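Local coordinates for protein endo-pectate lyase (Erwinia chrysanthemi, PDB 3B4N) that cleaves the pectate backbone by calcium-dependent elimination, and probably acts in an endo fashion on highly methylated pectins as well, at residues 77-81 / 82-86; 258-261 / 262-266; 329-332 / 333-336. All coordinates share one frame; numbering follows the deposited sequence.

Contact 1 of 3, residues 77-81 / 82-86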
loop_
_atom_site.group_PDB
_atom_site.type_symbol
_atom_site.label_atom_id
_atom_site.label_comp_id
_atom_site.label_asym_id
_atom_site.label_seq_id
_atom_site.Cartn_x
_atom_site.Cartn_y
_atom_site.Cartn_z
ATOM N N ASP A 77 -17.626 -12.044 5.485
ATOM C CA ASP A 77 -18.917 -12.680 5.732
ATOM C C ASP A 77 -19.484 -13.388 4.504
ATOM O O ASP A 77 -20.586 -13.066 4.050
ATOM C CB ASP A 77 -19.912 -11.620 6.215
ATOM C CG ASP A 77 -21.237 -12.212 6.649
ATOM O OD1 ASP A 77 -22.238 -11.464 6.664
ATOM O OD2 ASP A 77 -21.278 -13.415 6.984
ATOM N N THR A 78 -18.733 -14.337 3.958
ATOM C CA THR A 78 -19.197 -15.077 2.787
ATOM C C THR A 78 -19.147 -16.583 3.018
ATOM O O THR A 78 -18.412 -17.062 3.877
ATOM C CB THR A 78 -18.351 -14.761 1.537
ATOM O OG1 THR A 78 -16.992 -15.152 1.769
ATOM C CG2 THR A 78 -18.410 -13.274 1.212
ATOM N N ASN A 79 -19.939 -17.315 2.240
ATOM C CA ASN A 79 -20.000 -18.771 2.325
ATOM C C ASN A 79 -19.162 -19.375 1.206
ATOM O O ASN A 79 -19.154 -18.864 0.088
ATOM C CB ASN A 79 -21.449 -19.245 2.205
ATOM C CG ASN A 79 -22.257 -18.980 3.462
ATOM O OD1 ASN A 79 -23.482 -19.093 3.458
ATOM N ND2 ASN A 79 -21.572 -18.637 4.547
ATOM N N SER A 80 -18.478 -20.474 1.510
ATOM C CA SER A 80 -17.605 -21.143 0.549
ATOM C C SER A 80 -18.274 -21.711 -0.700
ATOM O O SER A 80 -17.620 -21.870 -1.733
ATOM C CB SER A 80 -16.826 -22.266 1.249
ATOM O OG SER A 80 -17.701 -23.269 1.745
ATOM N N GLY A 81 -19.568 -22.011 -0.619
ATOM C CA GLY A 81 -20.254 -22.586 -1.766
ATOM C C GLY A 81 -20.932 -21.623 -2.723
ATOM O O GLY A 81 -21.688 -22.045 -3.601
ATOM N N LEU A 82 -20.663 -20.332 -2.568
ATOM C CA LEU A 82 -21.270 -19.328 -3.429
ATOM C C LEU A 82 -20.252 -18.397 -4.062
ATOM O O LEU A 82 -19.129 -18.253 -3.574
ATOM C CB LEU A 82 -22.262 -18.482 -2.623
ATOM C CG LEU A 82 -23.504 -19.205 -2.098
ATOM C CD1 LEU A 82 -24.232 -18.337 -1.087
ATOM C CD2 LEU A 82 -24.412 -19.541 -3.267
ATOM N N ASN A 83 -20.657 -17.776 -5.164
ATOM C CA ASN A 83 -19.821 -16.796 -5.841
ATOM C C ASN A 83 -20.451 -15.451 -5.525
ATOM O O ASN A 83 -21.666 -15.360 -5.327
ATOM C CB ASN A 83 -19.816 -17.032 -7.350
ATOM C CG ASN A 83 -18.829 -18.104 -7.763
ATOM O OD1 ASN A 83 -19.169 -19.025 -8.499
ATOM N ND2 ASN A 83 -17.592 -17.981 -7.293
ATOM N N TYR A 84 -19.629 -14.410 -5.456
ATOM C CA TYR A 84 -20.140 -13.082 -5.151
ATOM C C TYR A 84 -19.703 -12.029 -6.150
ATOM O O TYR A 84 -18.646 -12.134 -6.771
ATOM C CB TYR A 84 -19.688 -12.641 -3.755
ATOM C CG TYR A 84 -20.202 -13.529 -2.653
ATOM C CD1 TYR A 84 -19.519 -14.685 -2.293
ATOM C CD2 TYR A 84 -21.389 -13.227 -1.989
ATOM C CE1 TYR A 84 -20.005 -15.520 -1.294
ATOM C CE2 TYR A 84 -21.887 -14.060 -0.988
ATOM C CZ TYR A 84 -21.185 -15.201 -0.649
ATOM O OH TYR A 84 -21.663 -16.023 0.343
ATOM N N TRP A 85 -20.552 -11.021 -6.300
ATOM C CA TRP A 85 -20.284 -9.873 -7.154
ATOM C C TRP A 85 -20.349 -8.673 -6.220
ATOM O O TRP A 85 -21.205 -8.606 -5.319
ATOM C CB TRP A 85 -21.344 -9.718 -8.249
ATOM C CG TRP A 85 -21.109 -10.577 -9.445
ATOM C CD1 TRP A 85 -20.606 -10.186 -10.651
ATOM C CD2 TRP A 85 -21.329 -11.985 -9.535
ATOM N NE1 TRP A 85 -20.493 -11.268 -11.490
ATOM C CE2 TRP A 85 -20.930 -12.387 -10.830
ATOM C CE3 TRP A 85 -21.824 -12.948 -8.647
ATOM C CZ2 TRP A 85 -21.009 -13.714 -11.260
ATOM C CZ3 TRP A 85 -21.904 -14.272 -9.074
ATOM C CH2 TRP A 85 -21.496 -14.639 -10.375
ATOM N N TYR A 86 -19.428 -7.739 -6.429
ATOM C CA TYR A 86 -19.355 -6.523 -5.635
ATOM C C TYR A 86 -19.330 -5.278 -6.505
ATOM O O TYR A 86 -18.855 -5.301 -7.632
ATOM C CB TYR A 86 -18.072 -6.503 -4.804
ATOM C CG TYR A 86 -17.964 -7.564 -3.743
ATOM C CD1 TYR A 86 -18.415 -7.331 -2.445
ATOM C CD2 TYR A 86 -17.358 -8.784 -4.025
ATOM C CE1 TYR A 86 -18.250 -8.298 -1.442
ATOM C CE2 TYR A 86 -17.192 -9.748 -3.046
ATOM C CZ TYR A 86 -17.636 -9.501 -1.761
ATOM O OH TYR A 86 -17.468 -10.457 -0.791
HETATM O O HOH W 1 -17.132 -17.895 -1.614
#
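The backbone N-H of Asn79 points straight at the hydroxyl of Tyr84: Asn79 N donates to Tyr84 OH over 2.9 Å, with an angle of 177° at the hydrogen. That bond ties the phenol end to the bend of the chain and helps to position the ring. Next to it the chain reverses in a type I beta turn from Asn79 to Leu82. The closing bond from Leu82 N to Asn79 O is weak at 3.4 Å, but a water reinforces the turn by donating to both carbonyls, 2.8 Å from Asn79 O and 2.8 Å from Leu82 O. The carbonyl oxygen Asn79 O and this water both lie at the edge of the Tyr84 ring, in its plane.

One face of the ring is taken by Thr78. Its methyl makes a CH-pi contact, CG2 standing 3.8 Å from the centroid of the Tyr84 ring and only 15° off the normal, and Thr78 CB approaches Tyr84 CE1 to 3.4 Å. With CG2 anti to the carbonyl carbon and OG1 between N and C (chi1 62°), the methyl rather than the hydroxyl faces the aromatic. Thr78 CG2 also touches Tyr86 OH at 3.6 Å, a hydroxyl whose hydrogen bonds go to Asp75 and Asn33.

Thr78, Tyr84 and Tyr86 all lean on Arg51 of strand 44-52, and Thr78 also meets Asn33 of strand 32-39. The turn thus joins strand 72-75 to strand 85-92, which runs between strands 44-52 and 97-104 in the antiparallel sheet of the N-terminal, probably fibronectin type III-like, module.

Contact 2 of 3, residues 258-261 / 262-266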
loop_
_atom_site.group_PDB
_atom_site.type_symbol
_atom_site.label_atom_id
_atom_site.label_comp_id
_atom_site.label_asym_id
_atom_site.label_seq_id
_atom_site.Cartn_x
_atom_site.Cartn_y
_atom_site.Cartn_z
ATOM N N SER A 258 24.367 3.508 -0.644
ATOM C CA SER A 258 25.580 4.160 -1.105
ATOM C C SER A 258 25.090 5.604 -1.133
ATOM O O SER A 258 23.929 5.854 -1.472
ATOM C CB SER A 258 25.949 3.719 -2.526
ATOM O OG SER A 258 26.358 2.362 -2.565
ATOM N N ASN A 259 25.949 6.546 -0.764
ATOM C CA ASN A 259 25.569 7.953 -0.745
ATOM C C ASN A 259 24.335 8.178 0.131
ATOM O O ASN A 259 23.470 8.996 -0.190
ATOM C CB ASN A 259 25.295 8.442 -2.170
ATOM C CG ASN A 259 25.019 9.931 -2.230
ATOM O OD1 ASN A 259 25.765 10.731 -1.666
ATOM N ND2 ASN A 259 23.947 10.311 -2.919
ATOM N N ASN A 260 24.267 7.452 1.244
ATOM C CA ASN A 260 23.147 7.562 2.183
ATOM C C ASN A 260 23.126 8.929 2.867
ATOM O O ASN A 260 24.128 9.652 2.904
ATOM C CB ASN A 260 23.255 6.459 3.250
ATOM C CG ASN A 260 21.911 6.099 3.877
ATOM O OD1 ASN A 260 21.851 5.287 4.807
ATOM N ND2 ASN A 260 20.836 6.683 3.366
ATOM N N GLY A 261 21.972 9.273 3.425
ATOM C CA GLY A 261 21.811 10.539 4.107
ATOM C C GLY A 261 20.330 10.817 4.269
ATOM O O GLY A 261 19.515 9.916 4.067
ATOM N N GLY A 262 19.987 12.053 4.621
ATOM C CA GLY A 262 18.590 12.409 4.804
ATOM C C GLY A 262 18.350 13.887 4.591
ATOM O O GLY A 262 19.180 14.569 3.988
ATOM N N PRO A 263 17.224 14.422 5.086
ATOM C CA PRO A 263 16.198 13.683 5.827
ATOM C C PRO A 263 15.199 12.988 4.919
ATOM O O PRO A 263 14.985 13.408 3.784
ATOM C CB PRO A 263 15.526 14.772 6.647
ATOM C CG PRO A 263 15.555 15.943 5.694
ATOM C CD PRO A 263 16.949 15.871 5.106
ATOM N N ARG A 264 14.611 11.906 5.419
ATOM C CA ARG A 264 13.571 11.190 4.684
ATOM C C ARG A 264 12.338 11.224 5.580
ATOM O O ARG A 264 12.433 11.036 6.796
ATOM C CB ARG A 264 13.991 9.755 4.396
ATOM C CG ARG A 264 15.231 9.685 3.531
ATOM C CD ARG A 264 15.475 8.285 3.039
ATOM N NE ARG A 264 16.652 8.206 2.181
ATOM C CZ ARG A 264 17.787 7.600 2.520
ATOM N NH1 ARG A 264 17.914 7.025 3.709
ATOM N NH2 ARG A 264 18.784 7.532 1.653
ATOM N N PHE A 265 11.180 11.466 4.980
ATOM C CA PHE A 265 9.961 11.575 5.749
ATOM C C PHE A 265 8.893 10.579 5.386
ATOM O O PHE A 265 8.749 10.197 4.226
ATOM C CB PHE A 265 9.369 12.976 5.601
ATOM C CG PHE A 265 10.321 14.073 5.953
ATOM C CD1 PHE A 265 10.943 14.813 4.956
ATOM C CD2 PHE A 265 10.587 14.372 7.284
ATOM C CE1 PHE A 265 11.822 15.848 5.282
ATOM C CE2 PHE A 265 11.461 15.400 7.618
ATOM C CZ PHE A 265 12.076 16.139 6.616
ATOM N N LEU A 266 8.151 10.158 6.396
ATOM C CA LEU A 266 7.024 9.265 6.196
ATOM C C LEU A 266 5.811 9.950 6.818
ATOM O O LEU A 266 5.880 10.454 7.943
ATOM C CB LEU A 266 7.245 7.915 6.880
ATOM C CG LEU A 266 5.989 7.029 6.929
ATOM C CD1 LEU A 266 5.639 6.554 5.518
ATOM C CD2 LEU A 266 6.221 5.843 7.857
#
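Gly261 and Asn260 receive the guanidinium of Arg264 in a buried loop of the right-handed parallel beta-helix, just before strand 264-268. The carbonyl oxygen of Gly261 sits over the centre of one guanidinium face, 3.2 Å above its plane. From there it meets none of the N-H groups at a good angle, so the contact is better read as a carbonyl dipole laid on a cation, probably attractive, than as a hydrogen bond. The Asn260 amide comes instead to the edge of the guanidinium. The two flat groups are nearly coplanar, with their planes 23° apart, although the side chains themselves cross at about a right angle.

The arginine gets there by a stretched chain, extended from CG to NE (chi3 179°), which carries the charge back alongside the loop that precedes the strand. Its N-H groups go to residues from earlier in the chain: NH2 to Asn229 O, NE to Ser230 O and NH1 to Ser253 OG, a set of bonds that fixes the rotation of the head group. The peptide before Pro263 is cis, and Asp289 holds the backbone N of Arg264. Gly261 and Gly262 are both nearly fully extended, bringing the loop past the arginine head. The oxygen laid over the guanidinium, Gly261 O, lies 3.3 Å from Arg264 CZ.

Contact 3 of 3, residues 329-332 / 333-336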
loop_
_atom_site.group_PDB
_atom_site.type_symbol
_atom_site.label_atom_id
_atom_site.label_comp_id
_atom_site.label_asym_id
_atom_site.label_seq_id
_atom_site.Cartn_x
_atom_site.Cartn_y
_atom_site.Cartn_z
ATOM N N TRP A 329 8.098 6.742 21.042
ATOM C CA TRP A 329 6.819 7.427 20.930
ATOM C C TRP A 329 7.048 8.893 21.223
ATOM O O TRP A 329 7.841 9.241 22.096
ATOM C CB TRP A 329 5.800 6.904 21.944
ATOM C CG TRP A 329 5.479 5.464 21.827
ATOM C CD1 TRP A 329 6.074 4.438 22.497
ATOM C CD2 TRP A 329 4.466 4.878 21.007
ATOM N NE1 TRP A 329 5.491 3.246 22.152
ATOM C CE2 TRP A 329 4.499 3.485 21.237
ATOM C CE3 TRP A 329 3.529 5.395 20.097
ATOM C CZ2 TRP A 329 3.633 2.598 20.594
ATOM C CZ3 TRP A 329 2.667 4.512 19.456
ATOM C CH2 TRP A 329 2.726 3.127 19.709
ATOM N N ASP A 330 6.359 9.750 20.486
ATOM C CA ASP A 330 6.440 11.186 20.689
ATOM C C ASP A 330 7.853 11.755 20.806
ATOM O O ASP A 330 8.169 12.480 21.753
ATOM C CB ASP A 330 5.624 11.557 21.930
ATOM C CG ASP A 330 4.184 11.080 21.837
ATOM O OD1 ASP A 330 3.478 11.527 20.911
ATOM O OD2 ASP A 330 3.764 10.257 22.679
ATOM N N THR A 331 8.712 11.412 19.855
ATOM C CA THR A 331 10.065 11.955 19.842
ATOM C C THR A 331 10.201 12.812 18.584
ATOM O O THR A 331 9.292 12.854 17.748
ATOM C CB THR A 331 11.144 10.852 19.804
ATOM O OG1 THR A 331 11.028 10.111 18.577
ATOM C CG2 THR A 331 10.994 9.916 20.991
ATOM N N THR A 332 11.327 13.503 18.452
ATOM C CA THR A 332 11.577 14.349 17.295
ATOM C C THR A 332 11.452 13.571 15.988
ATOM O O THR A 332 10.850 14.041 15.025
ATOM C CB THR A 332 13.002 14.946 17.361
ATOM O OG1 THR A 332 13.118 15.767 18.530
ATOM C CG2 THR A 332 13.304 15.779 16.117
ATOM N N ASN A 333 12.013 12.371 15.970
ATOM C CA ASN A 333 12.017 11.565 14.762
ATOM C C ASN A 333 10.869 10.581 14.619
ATOM O O ASN A 333 10.578 10.123 13.518
ATOM C CB ASN A 333 13.368 10.863 14.666
ATOM C CG ASN A 333 14.509 11.847 14.774
ATOM O OD1 ASN A 333 15.062 12.067 15.855
ATOM N ND2 ASN A 333 14.840 12.482 13.659
ATOM N N CYS A 334 10.218 10.260 15.729
ATOM C CA CYS A 334 9.072 9.363 15.709
ATOM C C CYS A 334 7.861 10.148 16.194
ATOM O O CYS A 334 7.524 10.145 17.385
ATOM C CB CYS A 334 9.307 8.155 16.607
ATOM S SG CYS A 334 10.339 6.847 15.875
ATOM N N LYS A 335 7.223 10.841 15.258
ATOM C CA LYS A 335 6.054 11.646 15.557
ATOM C C LYS A 335 4.813 10.771 15.501
ATOM O O LYS A 335 3.973 10.895 14.605
ATOM C CB LYS A 335 5.940 12.808 14.568
ATOM C CG LYS A 335 6.964 13.923 14.776
ATOM C CD LYS A 335 6.640 14.740 16.018
ATOM C CE LYS A 335 7.601 15.909 16.191
ATOM N NZ LYS A 335 7.271 16.704 17.410
ATOM N N VAL A 336 4.731 9.859 16.455
ATOM C CA VAL A 336 3.598 8.967 16.580
ATOM C C VAL A 336 3.256 8.901 18.067
ATOM O O VAL A 336 4.140 8.808 18.920
ATOM C CB VAL A 336 3.907 7.550 16.012
ATOM C CG1 VAL A 336 5.055 6.910 16.774
ATOM C CG2 VAL A 336 2.664 6.675 16.092
#
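Val336 meets the loop at two levels, through its carbonyl and through its methyls. Its carbonyl oxygen takes the backbone N-H of Asp330, with Val336 O to Asp330 N at 2.9 Å and the donor tilted 23° from the carbonyl plane; the same oxygen lies at the edge of the Trp329 ring system. Both methyls come from one side of the indole plane to its benzo rim: Val336 CG1 is 4.0 Å from Trp329 CE3, and Val336 CG2 comes near CZ3. Arg338 adds a cation-pi contact to the tryptophan.

At the far end of the loop Thr332 and Asn333 turn the chain round. Their side chains run side by side and point the same way, Thr332 CB lying 3.8 Å from Asn333 OD1, while Asn333 ND2 bonds to Asp289 O. Thr331 stiffens the bend from within: a chi1 of 64° brings Thr331 OG1 to Cys334 N, from which it accepts at 3.0 Å, and the hydroxyl also bonds Glu311. In return Thr331 N donates to Cys334 O, also 3.0 Å, from above the carbonyl plane.

Two backbone bonds thus bridge the arms, but an inverse gamma turn centred on Lys335 interrupts regular pairing. Tied to Cys309 by the disulfide of Cys334, this is an irregular hairpin-like reversal, leading into a strand that joins the parallel stack of the beta-helix beside 290-298.

From the N terminus, contact 1 comes first and closes the loop between strands 72-75 and 85-92 in the N-terminal sheet module. Contact 2 follows in the beta-helix, between strands 246-253 and 264-268, and contact 3 closes the loop from strand 323-327 to 334-336. The three are in series: none nests in or crosses another. Contact 1 lies across the chain's centre from the others, its centre about 46 Å from that of contact 2. Contacts 2 and 3 are about 17 Å apart between centres without touching; their strands flank 290-298 in the parallel stack, and Asp289 links them, its side chain holding Arg264 N and its carbonyl Asn333.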